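Local coordinates for protein uncharacterized metal-dependent hydrolase (Pyrococcus horikoshii, PDB 3IGH) that probably hydrolyses carbon-nitrogen bonds other than peptide bonds, as a metal-dependent enzyme of the amidohydrolase family whose natural substrate is not known, at residues A[119-130]-A[140-149]; A[272-282]-A[372-380]. All coordinates share one frame; numbering follows the deposited sequence.

Coming from the N terminus, the chain lays down its first strands, then strand 103-108, before interaction 1 closes around strand 129-133: residues 119-130 meet 140-149 with nine residues between them, the rest of the beta hairpin of strands 129-133 and 138-141. It ties the start of helix 143-149 to the loop that leads into strand 129-133. Interaction 2 opens only later, where the loop after strand 256-264 reaches across 89 intervening residues to the end of helix 371-375. The two therefore follow one another in series, neither nested nor crossed. Their centres lie 39 Å apart and their nearest atoms about 18 Å, so each fastens its own part of the amidohydrolase fold.

Interaction 1: residues A[119-130]-A[140-149]; sequences RKELNAIDKPVF and VANDKMLELL. With SO4 (sulfate ion), chain M.
Asn142, the residue where strand 138-141 gives way to helix 143-149, plugs into the loop of residues 122-129. Its CB packs on Leu122 CB at 3.6 Å. CG takes the position between backbone N and carbonyl carbon (chi1 70°), which turns the amide both to the loop and back over the helix start. At the tip, ND2 gives one hydrogen to Lys127 O, 2.8 Å away and almost perfectly straight (178°), and the other to Leu122 O, whose opposite face takes Ile125 N. OD1 accepts from Val129 N at 3.1 Å, the donor lying above the amide carbonyl's plane, and from Met145 N as the N-cap bond. Four bonds thus fix the rotation of this buried amide. With an alanine here, Lys127 O and Val129 N would probably lose their mates and the helix start its cap.

Beside it, Asn123 OD1 receives Asp143 N in its carbonyl plane at 3.0 Å, while a water joins the same oxygen to Lys144 N. Asn123 ND2 gives Asp143 OD1 a weak bond, and Asp143 turns its other carboxylate oxygen to Arg119: NH1 meets OD2 on the syn side at 2.9 Å, guanidinium and carboxylate nearly coplanar, 20° apart. A looser salt bridge runs from Lys144 NZ to Asp126 OD1 at 3.3 Å, met from above the carboxylate plane.

The greasy side lies along the helix. Pro128 CB rests on Met145 SD at 3.8 Å and its CG on Leu148 CD1, while Met145 CG comes to the edge of the Phe130 ring. Helix 166-180 packs against this ring through Leu169 and Ile176. Phe130 and Ala141 form a non-hydrogen-bonded antiparallel pair, so the whole is a beta hairpin whose second strand runs straight into a helix N-capped by asparagine.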
loop_
_atom_site.group_PDB
_atom_site.type_symbol
_atom_site.label_atom_id
_atom_site.label_comp_id
_atom_site.label_asym_id
_atom_site.label_seq_id
_atom_site.Cartn_x
_atom_site.Cartn_y
_atom_site.Cartn_z
ATOM N N ARG A 119 -13.876 41.487 -12.862
ATOM C CA ARG A 119 -14.764 40.471 -13.442
ATOM C C ARG A 119 -15.193 40.804 -14.874
ATOM O O ARG A 119 -15.093 39.959 -15.772
ATOM C CB ARG A 119 -15.995 40.301 -12.534
ATOM C CG ARG A 119 -17.069 39.337 -13.058
ATOM C CD ARG A 119 -18.358 39.413 -12.230
ATOM N NE ARG A 119 -18.952 40.753 -12.223
ATOM C CZ ARG A 119 -19.720 41.259 -13.190
ATOM N NH1 ARG A 119 -20.017 40.552 -14.277
ATOM N NH2 ARG A 119 -20.191 42.492 -13.066
ATOM N N LYS A 120 -15.646 42.042 -15.089
ATOM C CA LYS A 120 -16.069 42.495 -16.423
ATOM C C LYS A 120 -14.964 42.404 -17.471
ATOM O O LYS A 120 -15.205 41.928 -18.580
ATOM C CB LYS A 120 -16.622 43.924 -16.371
ATOM C CG LYS A 120 -18.044 44.022 -15.856
ATOM C CD LYS A 120 -18.462 45.468 -15.654
ATOM C CE LYS A 120 -19.832 45.553 -15.001
ATOM N NZ LYS A 120 -20.165 46.947 -14.604
ATOM N N GLU A 121 -13.760 42.852 -17.115
ATOM C CA GLU A 121 -12.606 42.810 -18.028
ATOM C C GLU A 121 -12.204 41.375 -18.356
ATOM O O GLU A 121 -11.842 41.055 -19.492
ATOM C CB GLU A 121 -11.416 43.567 -17.428
ATOM C CG GLU A 121 -11.598 45.084 -17.375
ATOM C CD GLU A 121 -10.762 45.761 -16.290
ATOM O OE1 GLU A 121 -10.894 46.992 -16.137
ATOM O OE2 GLU A 121 -9.983 45.077 -15.585
ATOM N N LEU A 122 -12.311 40.503 -17.358
ATOM C CA LEU A 122 -11.941 39.101 -17.519
ATOM C C LEU A 122 -13.003 38.295 -18.275
ATOM O O LEU A 122 -12.736 37.171 -18.714
ATOM C CB LEU A 122 -11.651 38.475 -16.155
ATOM C CG LEU A 122 -10.481 39.068 -15.362
ATOM C CD1 LEU A 122 -10.432 38.452 -13.970
ATOM C CD2 LEU A 122 -9.165 38.876 -16.094
ATOM N N ASN A 123 -14.197 38.873 -18.433
ATOM C CA ASN A 123 -15.250 38.272 -19.267
ATOM C C ASN A 123 -14.870 38.180 -20.750
ATOM O O ASN A 123 -15.461 37.399 -21.498
ATOM C CB ASN A 123 -16.590 38.999 -19.081
ATOM C CG ASN A 123 -17.289 38.623 -17.782
ATOM O OD1 ASN A 123 -17.058 37.549 -17.218
ATOM N ND2 ASN A 123 -18.153 39.509 -17.303
ATOM N N ALA A 124 -13.857 38.952 -21.152
ATOM C CA ALA A 124 -13.306 38.916 -22.514
ATOM C C ALA A 124 -12.631 37.588 -22.873
ATOM O O ALA A 124 -12.431 37.283 -24.047
ATOM C CB ALA A 124 -12.339 40.075 -22.728
ATOM N N ILE A 125 -12.267 36.806 -21.859
ATOM C CA ILE A 125 -11.741 35.463 -22.078
ATOM C C ILE A 125 -12.905 34.478 -21.976
ATOM O O ILE A 125 -13.630 34.470 -20.978
ATOM C CB ILE A 125 -10.636 35.115 -21.057
ATOM C CG1 ILE A 125 -9.497 36.138 -21.143
ATOM C CG2 ILE A 125 -10.087 33.712 -21.308
ATOM C CD1 ILE A 125 -9.185 36.807 -19.830
ATOM N N ASP A 126 -13.071 33.650 -23.010
ATOM C CA ASP A 126 -14.240 32.770 -23.143
ATOM C C ASP A 126 -14.106 31.454 -22.352
ATOM O O ASP A 126 -14.587 30.396 -22.772
ATOM C CB ASP A 126 -14.522 32.505 -24.633
ATOM C CG ASP A 126 -15.947 32.015 -24.893
ATOM O OD1 ASP A 126 -16.899 32.538 -24.269
ATOM O OD2 ASP A 126 -16.106 31.095 -25.727
ATOM N N LYS A 127 -13.445 31.538 -21.199
ATOM C CA LYS A 127 -13.170 30.392 -20.331
ATOM C C LYS A 127 -13.297 30.863 -18.885
ATOM O O LYS A 127 -13.203 32.072 -18.626
ATOM C CB LYS A 127 -11.756 29.855 -20.586
ATOM C CG LYS A 127 -11.584 29.085 -21.889
ATOM C CD LYS A 127 -10.156 28.608 -22.070
ATOM C CE LYS A 127 -10.015 27.733 -23.308
ATOM N NZ LYS A 127 -8.645 27.153 -23.417
ATOM N N PRO A 128 -13.533 29.931 -17.937
ATOM C CA PRO A 128 -13.439 30.347 -16.533
ATOM C C PRO A 128 -12.012 30.825 -16.249
ATOM O O PRO A 128 -11.045 30.176 -16.668
ATOM C CB PRO A 128 -13.750 29.059 -15.756
ATOM C CG PRO A 128 -14.481 28.193 -16.735
ATOM C CD PRO A 128 -13.888 28.504 -18.060
ATOM N N VAL A 129 -11.911 31.986 -15.607
ATOM C CA VAL A 129 -10.633 32.636 -15.295
ATOM C C VAL A 129 -10.603 32.931 -13.807
ATOM O O VAL A 129 -11.553 33.487 -13.265
ATOM C CB VAL A 129 -10.446 33.968 -16.097
ATOM C CG1 VAL A 129 -9.231 34.764 -15.598
ATOM C CG2 VAL A 129 -10.282 33.680 -17.564
ATOM N N PHE A 130 -9.512 32.543 -13.150
ATOM C CA PHE A 130 -9.304 32.818 -11.737
ATOM C C PHE A 130 -7.855 33.297 -11.585
ATOM O O PHE A 130 -6.921 32.552 -11.892
ATOM C CB PHE A 130 -9.546 31.539 -10.929
ATOM C CG PHE A 130 -9.492 31.734 -9.436
ATOM C CD1 PHE A 130 -10.635 32.089 -8.736
ATOM C CD2 PHE A 130 -8.303 31.544 -8.729
ATOM C CE1 PHE A 130 -10.608 32.261 -7.362
ATOM C CE2 PHE A 130 -8.266 31.720 -7.350
ATOM C CZ PHE A 130 -9.421 32.071 -6.664
ATOM N N VAL A 140 -9.185 37.583 -8.423
ATOM C CA VAL A 140 -10.309 38.076 -9.215
ATOM C C VAL A 140 -10.747 36.966 -10.163
ATOM O O VAL A 140 -9.913 36.219 -10.692
ATOM C CB VAL A 140 -9.970 39.375 -10.018
ATOM C CG1 VAL A 140 -11.238 40.001 -10.606
ATOM C CG2 VAL A 140 -9.284 40.405 -9.139
ATOM N N ALA A 141 -12.058 36.860 -10.368
ATOM C CA ALA A 141 -12.633 35.847 -11.242
ATOM C C ALA A 141 -13.685 36.440 -12.189
ATOM O O ALA A 141 -14.379 37.391 -11.822
ATOM C CB ALA A 141 -13.237 34.723 -10.394
ATOM N N ASN A 142 -13.781 35.888 -13.400
ATOM C CA ASN A 142 -14.860 36.242 -14.325
ATOM C C ASN A 142 -16.184 35.503 -14.024
ATOM O O ASN A 142 -16.249 34.701 -13.076
ATOM C CB ASN A 142 -14.417 36.123 -15.802
ATOM C CG ASN A 142 -14.209 34.682 -16.285
ATOM O OD1 ASN A 142 -14.487 33.691 -15.590
ATOM N ND2 ASN A 142 -13.710 34.571 -17.512
ATOM N N ASP A 143 -17.223 35.793 -14.813
ATOM C CA ASP A 143 -18.566 35.211 -14.643
ATOM C C ASP A 143 -18.572 33.685 -14.610
ATOM O O ASP A 143 -19.150 33.083 -13.701
ATOM C CB ASP A 143 -19.505 35.681 -15.767
ATOM C CG ASP A 143 -19.956 37.124 -15.603
ATOM O OD1 ASP A 143 -20.324 37.750 -16.619
ATOM O OD2 ASP A 143 -19.956 37.632 -14.465
ATOM N N LYS A 144 -17.916 33.079 -15.599
ATOM C CA LYS A 144 -17.884 31.624 -15.751
ATOM C C LYS A 144 -17.257 30.912 -14.552
ATOM O O LYS A 144 -17.728 29.853 -14.120
ATOM C CB LYS A 144 -17.131 31.244 -17.022
ATOM C CG LYS A 144 -17.898 31.509 -18.312
ATOM C CD LYS A 144 -17.144 30.955 -19.511
ATOM C CE LYS A 144 -17.999 30.978 -20.774
ATOM N NZ LYS A 144 -18.220 32.362 -21.283
ATOM N N MET A 145 -16.197 31.504 -14.013
ATOM C CA MET A 145 -15.515 30.933 -12.867
ATOM C C MET A 145 -16.366 31.110 -11.622
ATOM O O MET A 145 -16.439 30.209 -10.782
ATOM C CB MET A 145 -14.148 31.600 -12.684
ATOM C CG MET A 145 -13.275 30.939 -11.622
ATOM S SD MET A 145 -12.657 29.330 -12.144
ATOM C CE MET A 145 -12.305 28.649 -10.531
ATOM N N LEU A 146 -17.024 32.266 -11.509
ATOM C CA LEU A 146 -17.887 32.535 -10.358
ATOM C C LEU A 146 -19.109 31.607 -10.334
ATOM O O LEU A 146 -19.607 31.261 -9.259
ATOM C CB LEU A 146 -18.326 34.004 -10.329
ATOM C CG LEU A 146 -17.250 35.043 -9.971
ATOM C CD1 LEU A 146 -17.829 36.460 -10.030
ATOM C CD2 LEU A 146 -16.649 34.769 -8.608
ATOM N N GLU A 147 -19.577 31.223 -11.524
ATOM C CA GLU A 147 -20.643 30.230 -11.660
ATOM C C GLU A 147 -20.196 28.891 -11.082
ATOM O O GLU A 147 -20.918 28.285 -10.283
ATOM C CB GLU A 147 -21.047 30.065 -13.130
ATOM C CG GLU A 147 -22.201 29.081 -13.361
ATOM C CD GLU A 147 -23.492 29.495 -12.657
ATOM O OE1 GLU A 147 -23.828 30.700 -12.673
ATOM O OE2 GLU A 147 -24.175 28.610 -12.095
ATOM N N LEU A 148 -18.995 28.457 -11.469
ATOM C CA LEU A 148 -18.404 27.216 -10.947
ATOM C C LEU A 148 -18.179 27.255 -9.440
ATOM O O LEU A 148 -18.357 26.243 -8.751
ATOM C CB LEU A 148 -17.081 26.912 -11.648
ATOM C CG LEU A 148 -17.126 26.351 -13.070
ATOM C CD1 LEU A 148 -15.732 26.350 -13.670
ATOM C CD2 LEU A 148 -17.721 24.942 -13.096
ATOM N N LEU A 149 -17.796 28.424 -8.926
ATOM C CA LEU A 149 -17.403 28.529 -7.522
ATOM C C LEU A 149 -18.593 28.560 -6.584
ATOM O O LEU A 149 -18.528 27.987 -5.494
ATOM C CB LEU A 149 -16.511 29.754 -7.276
ATOM C CG LEU A 149 -15.071 29.739 -7.797
ATOM C CD1 LEU A 149 -14.420 31.105 -7.554
ATOM C CD2 LEU A 149 -14.247 28.611 -7.156
HETATM S S SO4 M . -7.168 24.404 -24.794
HETATM O O1 SO4 M . -7.870 24.417 -26.075
HETATM O O2 SO4 M . -6.466 25.670 -24.615
HETATM O O3 SO4 M . -8.135 24.226 -23.715
HETATM O O4 SO4 M . -6.203 23.308 -24.771
HETATM O O HOH W 1 -17.099 34.898 -18.025
HETATM O O HOH W 2 -16.254 34.431 -20.343
#

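Interaction 2: residues A[272-282]-A[372-380]; sequences RTALLSKPYSD and VERVGEERV. With SO4 (sulfate ion), chain L.
The two backbones come closest where Ser281 passes the last turn of helix 371-375, and Ser281 N donates to Arg374 O at 2.8 Å from above that carbonyl's plane. The Ser281 hydroxyl leans over the end of the helix, where Gly376 leaves helical geometry with positive phi. A side chain on this residue would probably run into Ser281 OG.

Arg379 then reaches back to the loop. Its chain bends at chi3 (-78°), bringing the flat guanidinium edge-on to a row of oxygens. NH1 donates to Lys278 O at 3.1 Å, lying above that carbonyl's plane, and NH2 serves both Pro279 O at 2.9 Å and Ser281 OG at 3.0 Å. On its own segment, NE is held by a lone pair of Val375 O at 2.6 Å. A water also accepts from NH1 and, weakly, from Lys278 N.

Here the irregular loop that follows barrel strand 256-264 of this TIM-barrel-clan amidohydrolase is fastened to the helix end that follows strand 357-360, an arginine binding the carbonyls of a loop that has no helix or strand of its own.

At the other end sits a salt-bridge network. Arg272 grips Asp282 side-on, NE to OD1 and NH2 to OD2, approaching from above the carboxylate plane. Arg374 adds a weak bond from NH2 to the same OD2 at 2.9 Å. The two guanidiniums stack directly, centres 3.9 Å apart and planes at 24°, and the carboxylate oxygen they share probably offsets their like charge. Arg374 is steadied further by Leu269 O and Gly270 O, which take its NE and NH1. Tyr280 lies between Arg272 CB on one ring face and Leu276 CD1 on the opposite one, and its hydroxyl donates to Ala274 O.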
loop_
_atom_site.group_PDB
_atom_site.type_symbol
_atom_site.label_atom_id
_atom_site.label_comp_id
_atom_site.label_asym_id
_atom_site.label_seq_id
_atom_site.Cartn_x
_atom_site.Cartn_y
_atom_site.Cartn_z
ATOM N N ARG A 272 1.497 38.091 9.148
ATOM C CA ARG A 272 1.462 38.310 10.609
ATOM C C ARG A 272 0.463 37.385 11.323
ATOM O O ARG A 272 -0.169 37.768 12.307
ATOM C CB ARG A 272 1.240 39.792 10.993
ATOM C CG ARG A 272 2.230 40.769 10.338
ATOM C CD ARG A 272 2.117 42.170 10.938
ATOM N NE ARG A 272 2.999 43.139 10.283
ATOM C CZ ARG A 272 2.708 43.782 9.154
ATOM N NH1 ARG A 272 1.553 43.571 8.536
ATOM N NH2 ARG A 272 3.580 44.636 8.636
ATOM N N THR A 273 0.350 36.160 10.820
ATOM C CA THR A 273 -0.543 35.163 11.399
ATOM C C THR A 273 0.223 34.064 12.131
ATOM O O THR A 273 -0.382 33.212 12.794
ATOM C CB THR A 273 -1.498 34.577 10.338
ATOM O OG1 THR A 273 -0.747 34.187 9.180
ATOM C CG2 THR A 273 -2.534 35.620 9.928
ATOM N N ALA A 274 1.554 34.107 12.033
ATOM C CA ALA A 274 2.418 33.243 12.820
ATOM C C ALA A 274 2.329 33.662 14.278
ATOM O O ALA A 274 2.302 34.860 14.586
ATOM C CB ALA A 274 3.864 33.303 12.326
ATOM N N LEU A 275 2.276 32.678 15.170
ATOM C CA LEU A 275 1.978 32.939 16.583
ATOM C C LEU A 275 3.231 33.185 17.412
ATOM O O LEU A 275 4.034 32.279 17.633
ATOM C CB LEU A 275 1.154 31.784 17.176
ATOM C CG LEU A 275 0.624 31.968 18.604
ATOM C CD1 LEU A 275 -0.403 33.100 18.662
ATOM C CD2 LEU A 275 0.008 30.659 19.083
ATOM N N LEU A 276 3.366 34.416 17.894
ATOM C CA LEU A 276 4.546 34.860 18.631
ATOM C C LEU A 276 4.252 34.976 20.136
ATOM O O LEU A 276 3.094 35.113 20.519
ATOM C CB LEU A 276 4.996 36.232 18.096
ATOM C CG LEU A 276 5.186 36.438 16.586
ATOM C CD1 LEU A 276 5.781 37.808 16.275
ATOM C CD2 LEU A 276 6.066 35.351 16.014
ATOM N N SER A 277 5.292 34.926 20.970
ATOM C CA SER A 277 5.117 35.104 22.415
ATOM C C SER A 277 5.008 36.583 22.832
ATOM O O SER A 277 4.568 36.888 23.944
ATOM C CB SER A 277 6.220 34.388 23.201
ATOM O OG SER A 277 7.507 34.739 22.728
ATOM N N LYS A 278 5.403 37.491 21.937
ATOM C CA LYS A 278 5.268 38.946 22.137
ATOM C C LYS A 278 4.762 39.543 20.829
ATOM O O LYS A 278 4.964 38.936 19.774
ATOM C CB LYS A 278 6.608 39.567 22.533
ATOM C CG LYS A 278 6.959 39.394 23.997
ATOM C CD LYS A 278 8.318 39.998 24.306
ATOM C CE LYS A 278 8.771 39.660 25.719
ATOM N NZ LYS A 278 10.202 40.022 25.936
ATOM N N PRO A 279 4.076 40.709 20.874
ATOM C CA PRO A 279 3.529 41.256 19.625
ATOM C C PRO A 279 4.552 41.493 18.503
ATOM O O PRO A 279 5.756 41.551 18.764
ATOM C CB PRO A 279 2.887 42.575 20.071
ATOM C CG PRO A 279 2.538 42.335 21.515
ATOM C CD PRO A 279 3.709 41.549 22.032
ATOM N N TYR A 280 4.056 41.576 17.270
ATOM C CA TYR A 280 4.886 41.875 16.097
ATOM C C TYR A 280 5.553 43.234 16.247
ATOM O O TYR A 280 4.961 44.166 16.798
ATOM C CB TYR A 280 4.040 41.839 14.823
ATOM C CG TYR A 280 3.858 40.436 14.285
ATOM C CD1 TYR A 280 2.893 39.579 14.821
ATOM C CD2 TYR A 280 4.668 39.958 13.258
ATOM C CE1 TYR A 280 2.729 38.280 14.334
ATOM C CE2 TYR A 280 4.515 38.659 12.759
ATOM C CZ TYR A 280 3.547 37.830 13.311
ATOM O OH TYR A 280 3.394 36.558 12.833
ATOM N N SER A 281 6.792 43.333 15.783
ATOM C CA SER A 281 7.549 44.577 15.906
ATOM C C SER A 281 7.016 45.694 15.013
ATOM O O SER A 281 7.129 46.868 15.361
ATOM C CB SER A 281 9.029 44.321 15.661
ATOM O OG SER A 281 9.519 43.424 16.636
ATOM N N ASP A 282 6.411 45.333 13.886
ATOM C CA ASP A 282 5.821 46.327 12.979
ATOM C C ASP A 282 4.292 46.368 13.028
ATOM O O ASP A 282 3.656 47.033 12.205
ATOM C CB ASP A 282 6.315 46.121 11.538
ATOM C CG ASP A 282 5.966 44.740 10.972
ATOM O OD1 ASP A 282 5.459 43.864 11.715
ATOM O OD2 ASP A 282 6.206 44.530 9.764
ATOM N N VAL A 372 13.013 40.889 9.418
ATOM C CA VAL A 372 13.539 41.656 10.552
ATOM C C VAL A 372 12.559 42.760 10.976
ATOM O O VAL A 372 12.500 43.117 12.148
ATOM C CB VAL A 372 14.966 42.220 10.286
ATOM C CG1 VAL A 372 15.529 42.909 11.524
ATOM C CG2 VAL A 372 15.922 41.120 9.821
ATOM N N GLU A 373 11.761 43.273 10.037
ATOM C CA GLU A 373 10.692 44.211 10.400
ATOM C C GLU A 373 9.593 43.533 11.232
ATOM O O GLU A 373 9.086 44.121 12.188
ATOM C CB GLU A 373 10.075 44.878 9.172
ATOM C CG GLU A 373 10.911 46.027 8.615
ATOM C CD GLU A 373 12.149 45.524 7.919
ATOM O OE1 GLU A 373 13.263 45.889 8.353
ATOM O OE2 GLU A 373 12.000 44.726 6.967
ATOM N N ARG A 374 9.237 42.302 10.861
ATOM C CA ARG A 374 8.236 41.527 11.616
ATOM C C ARG A 374 8.644 41.232 13.062
ATOM O O ARG A 374 7.839 41.402 13.986
ATOM C CB ARG A 374 7.918 40.200 10.917
ATOM C CG ARG A 374 7.281 40.321 9.536
ATOM C CD ARG A 374 5.906 40.984 9.563
ATOM N NE ARG A 374 5.260 40.911 8.246
ATOM C CZ ARG A 374 5.482 41.767 7.248
ATOM N NH1 ARG A 374 4.857 41.608 6.090
ATOM N NH2 ARG A 374 6.331 42.783 7.403
ATOM N N VAL A 375 9.880 40.781 13.256
ATOM C CA VAL A 375 10.302 40.262 14.556
ATOM C C VAL A 375 11.236 41.175 15.342
ATOM O O VAL A 375 11.448 40.958 16.541
ATOM C CB VAL A 375 10.911 38.820 14.460
ATOM C CG1 VAL A 375 9.964 37.882 13.711
ATOM C CG2 VAL A 375 12.311 38.831 13.815
ATOM N N GLY A 376 11.797 42.189 14.683
ATOM C CA GLY A 376 12.718 43.109 15.363
ATOM C C GLY A 376 14.099 42.529 15.619
ATOM O O GLY A 376 14.307 41.310 15.521
ATOM N N GLU A 377 15.030 43.388 15.981
ATOM C CA GLU A 377 16.384 42.968 16.238
ATOM C C GLU A 377 16.595 42.078 17.409
ATOM O O GLU A 377 17.470 41.277 17.442
ATOM C CB GLU A 377 17.324 44.144 16.367
ATOM C CG GLU A 377 18.586 43.959 15.602
ATOM C CD GLU A 377 18.549 44.709 14.310
ATOM O OE1 GLU A 377 17.443 45.024 13.857
ATOM O OE2 GLU A 377 19.614 45.032 13.763
ATOM N N GLU A 378 15.765 42.263 18.401
ATOM C CA GLU A 378 15.846 41.451 19.614
ATOM C C GLU A 378 15.474 39.978 19.416
ATOM O O GLU A 378 15.821 39.140 20.248
ATOM C CB GLU A 378 15.016 42.072 20.745
ATOM C CG GLU A 378 15.531 43.437 21.231
ATOM C CD GLU A 378 17.036 43.455 21.488
ATOM O OE1 GLU A 378 17.488 42.808 22.460
ATOM O OE2 GLU A 378 17.764 44.120 20.718
ATOM N N ARG A 379 14.789 39.667 18.314
ATOM C CA ARG A 379 14.401 38.285 17.998
ATOM C C ARG A 379 15.112 37.729 16.764
ATOM O O ARG A 379 14.878 36.588 16.377
ATOM C CB ARG A 379 12.886 38.181 17.825
ATOM C CG ARG A 379 12.116 38.439 19.107
ATOM C CD ARG A 379 10.632 38.317 18.889
ATOM N NE ARG A 379 10.069 39.498 18.240
ATOM C CZ ARG A 379 8.782 39.808 18.257
ATOM N NH1 ARG A 379 7.910 39.030 18.898
ATOM N NH2 ARG A 379 8.365 40.902 17.647
ATOM N N VAL A 380 15.983 38.541 16.163
ATOM C CA VAL A 380 16.787 38.144 15.004
ATOM C C VAL A 380 17.577 36.835 15.185
ATOM O O VAL A 380 17.643 36.021 14.268
ATOM C CB VAL A 380 17.692 39.322 14.562
ATOM C CG1 VAL A 380 19.030 38.863 14.001
ATOM C CG2 VAL A 380 16.954 40.172 13.574
HETATM S S SO4 L . 13.682 45.698 18.278
HETATM O O1 SO4 L . 13.981 46.058 16.894
HETATM O O2 SO4 L . 12.316 46.100 18.600
HETATM O O3 SO4 L . 13.801 44.259 18.456
HETATM O O4 SO4 L . 14.625 46.363 19.172
HETATM O O HOH W 3 8.001 36.389 20.218
#